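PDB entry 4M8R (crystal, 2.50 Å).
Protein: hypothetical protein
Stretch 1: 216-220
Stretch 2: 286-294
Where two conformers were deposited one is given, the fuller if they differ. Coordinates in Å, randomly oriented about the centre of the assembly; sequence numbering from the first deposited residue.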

# COMPACT_ATOMS: atom_id res chain seq x y z
N GLY A 216 6.94 -19.97 34.09
CA GLY A 216 7.87 -18.98 33.54
C GLY A 216 7.20 -17.90 32.72
O GLY A 216 5.97 -17.77 32.71
N TYR A 217 8.03 -17.13 32.01
CA TYR A 217 7.58 -15.94 31.31
C TYR A 217 7.51 -16.14 29.80
O TYR A 217 8.36 -16.81 29.21
N SER A 218 6.47 -15.57 29.19
CA SER A 218 6.27 -15.62 27.74
C SER A 218 6.06 -14.22 27.20
O SER A 218 5.76 -13.29 27.94
N LEU A 219 6.19 -14.09 25.88
CA LEU A 219 6.01 -12.81 25.21
C LEU A 219 4.59 -12.72 24.67
O LEU A 219 4.13 -13.64 24.00
N TYR A 220 3.91 -11.62 24.97
CA TYR A 220 2.51 -11.43 24.60
C TYR A 220 2.33 -10.17 23.76
O TYR A 220 3.08 -9.21 23.91
N LEU A 286 19.19 -9.02 28.39
CA LEU A 286 18.61 -9.34 27.08
C LEU A 286 17.62 -10.48 27.19
O LEU A 286 17.74 -11.36 28.06
N TYR A 287 16.62 -10.47 26.31
CA TYR A 287 15.60 -11.51 26.27
C TYR A 287 15.38 -11.97 24.84
O TYR A 287 15.12 -11.17 23.95
N ASN A 288 15.49 -13.28 24.63
CA ASN A 288 15.22 -13.92 23.35
C ASN A 288 14.04 -14.86 23.56
O ASN A 288 14.13 -15.78 24.38
N TYR A 289 12.94 -14.63 22.84
CA TYR A 289 11.72 -15.43 23.07
C TYR A 289 11.88 -16.91 22.72
O TYR A 289 11.03 -17.72 23.10
N ARG A 290 12.95 -17.25 22.00
CA ARG A 290 13.27 -18.65 21.69
C ARG A 290 14.23 -19.28 22.69
O ARG A 290 14.21 -20.49 22.87
N ASN A 291 15.09 -18.46 23.33
CA ASN A 291 16.15 -18.97 24.23
C ASN A 291 16.10 -18.54 25.69
O ASN A 291 16.71 -19.18 26.55
N GLY A 292 15.41 -17.44 25.98
CA GLY A 292 15.23 -16.98 27.36
C GLY A 292 16.03 -15.74 27.71
O GLY A 292 16.38 -14.94 26.83
N PHE A 293 16.32 -15.59 29.00
CA PHE A 293 16.99 -14.40 29.52
C PHE A 293 18.49 -14.63 29.65
O PHE A 293 18.93 -15.73 29.96
N TYR A 294 19.27 -13.57 29.43
CA TYR A 294 20.68 -13.58 29.79
C TYR A 294 21.19 -12.16 30.06
O TYR A 294 20.79 -11.21 29.39

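Two strands meet here at a steep angle, 77° between their N-to-C directions, with the axes of 217-220 and 286-288 still 9.5 Å apart at their closest. No hydrogen bond joins the two stretches; side chains make the contact, and those of Tyr-217, Leu-219, Tyr-287, Tyr-289 and Phe-293 all leave their CA atoms toward the opposing stretch. The alternation of a strand does the sorting on the first side: Tyr-217 and Leu-219 point in, while Ser-218 between them points away.

The second stretch is a hairpin, and its own backbone hydrogen bonds hold its frame. Leu-286 and Tyr-294 pair through both N-to-O bonds (2.9 Å from Leu-286 N to Tyr-294 O, 3.0 Å from Tyr-294 N to Leu-286 O). At the turn, Asn-288, chi1 t, accepts the backbone of Arg-290 on its side chain, Arg-290 N to Asn-288 OD1 3.0 Å, tying the loop to the strand end. Gly-292 has phi 108° and psi -155°, where a CB would jam against the carbonyl O of Asn-291; the backbone itself calls for glycine.

From this frame three aromatic rings reach across. Tyr-287, with chi1 t, carries its ring across to the middle of the first strand. Tyr-287 OH comes to 3.7 Å from Leu-219 N and 3.9 Å from Leu-219 CB, a fit of shape rather than a bonded polar pair, with the ring presenting its edge to that CB. Tyr-287 OH also lies 4.1 Å from Tyr-217 O, so it rests against backbone as well as side chain.

Leu-219, chi1 t and chi2 p, is the main bump on the first side and the most covered residue of the contact. It sits against two tyrosines: Leu-219 CB lies 4.3 Å from Tyr-287 CE2, while Leu-219 CD2 reaches 3.7 Å from Tyr-289 CD2. Tyr-289 adopts chi1 p, and its ring meets the methyl obliquely. The backbones come nearer here, 6.6 Å between the CA atoms of Leu-219 and Tyr-289.

At the other end, Phe-293, chi1 m, spans a wider gap. The edge of its ring meets the base of Tyr-217, Phe-293 CZ to Tyr-217 CB 4.2 Å. Tyr-217 is also m at chi1, and it is its CB that makes this contact.

The contact is modest, 217 Å² summed over both sides, and its rule is plain: long flat rings bridge from the hairpin, and a compact leucine settles against two of them.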

# COMPACT_ATOMS: atom_id res chain seq x y z
CB TYR A 217 8.51 -14.77 31.64
CG TYR A 217 8.39 -14.32 33.07
CD1 TYR A 217 7.42 -13.41 33.45
CD2 TYR A 217 9.22 -14.84 34.07
CE1 TYR A 217 7.28 -13.00 34.76
CE2 TYR A 217 9.09 -14.44 35.39
CZ TYR A 217 8.12 -13.52 35.73
OH TYR A 217 7.97 -13.11 37.03
CB SER A 218 5.05 -16.47 27.40
OG SER A 218 5.28 -17.83 27.69
CB LEU A 219 7.02 -12.68 24.07
CG LEU A 219 7.05 -11.34 23.33
CD1 LEU A 219 7.45 -10.21 24.27
CD2 LEU A 219 8.01 -11.43 22.16
CB TYR A 220 1.64 -11.24 25.84
CG TYR A 220 1.34 -12.48 26.65
CD1 TYR A 220 2.31 -13.07 27.44
CD2 TYR A 220 0.06 -13.03 26.65
CE1 TYR A 220 2.02 -14.20 28.19
CE2 TYR A 220 -0.24 -14.15 27.40
CZ TYR A 220 0.74 -14.73 28.17
OH TYR A 220 0.44 -15.85 28.90
CB LEU A 286 19.71 -9.70 26.09
CG LEU A 286 20.76 -8.61 25.82
CD1 LEU A 286 21.80 -9.11 24.83
CD2 LEU A 286 20.10 -7.34 25.32
CB TYR A 287 14.30 -11.02 26.90
CG TYR A 287 13.12 -11.95 26.70
CD1 TYR A 287 12.97 -13.11 27.45
CD2 TYR A 287 12.13 -11.65 25.76
CE1 TYR A 287 11.89 -13.95 27.27
CE2 TYR A 287 11.05 -12.49 25.57
CZ TYR A 287 10.92 -13.63 26.33
OH TYR A 287 9.84 -14.46 26.15
CB ASN A 288 16.46 -14.71 22.90
CG ASN A 288 16.32 -15.28 21.50
OD1 ASN A 288 15.22 -15.51 21.00
ND2 ASN A 288 17.46 -15.53 20.86
CB TYR A 289 10.48 -14.82 22.37
CG TYR A 289 10.54 -14.70 20.85
CD1 TYR A 289 10.56 -15.82 20.03
CD2 TYR A 289 10.52 -13.44 20.24
CE1 TYR A 289 10.59 -15.70 18.64
CE2 TYR A 289 10.55 -13.32 18.86
CZ TYR A 289 10.59 -14.45 18.07
OH TYR A 289 10.62 -14.32 16.70
CB ARG A 290 13.87 -18.77 20.30
CG ARG A 290 12.99 -18.26 19.17
CD ARG A 290 13.32 -18.92 17.83
NE ARG A 290 14.63 -19.57 17.83
CZ ARG A 290 14.86 -20.86 18.05
NH1 ARG A 290 13.87 -21.72 18.30
NH2 ARG A 290 16.11 -21.31 18.03
CB ASN A 291 17.53 -18.59 23.68
CG ASN A 291 17.80 -19.19 22.31
OD1 ASN A 291 17.25 -20.23 21.95
ND2 ASN A 291 18.67 -18.53 21.55
CB PHE A 293 16.44 -14.05 30.91
CG PHE A 293 14.98 -13.69 30.92
CD1 PHE A 293 14.01 -14.67 31.06
CD2 PHE A 293 14.58 -12.36 30.80
CE1 PHE A 293 12.67 -14.34 31.08
CE2 PHE A 293 13.24 -12.03 30.82
CZ PHE A 293 12.28 -13.01 30.96
CB TYR A 294 21.55 -14.30 28.74
CG TYR A 294 21.24 -14.00 27.28
CD1 TYR A 294 20.21 -14.68 26.61
CD2 TYR A 294 22.01 -13.09 26.55
CE1 TYR A 294 19.94 -14.43 25.27
CE2 TYR A 294 21.74 -12.83 25.21
CZ TYR A 294 20.70 -13.50 24.58
OH TYR A 294 20.43 -13.25 23.25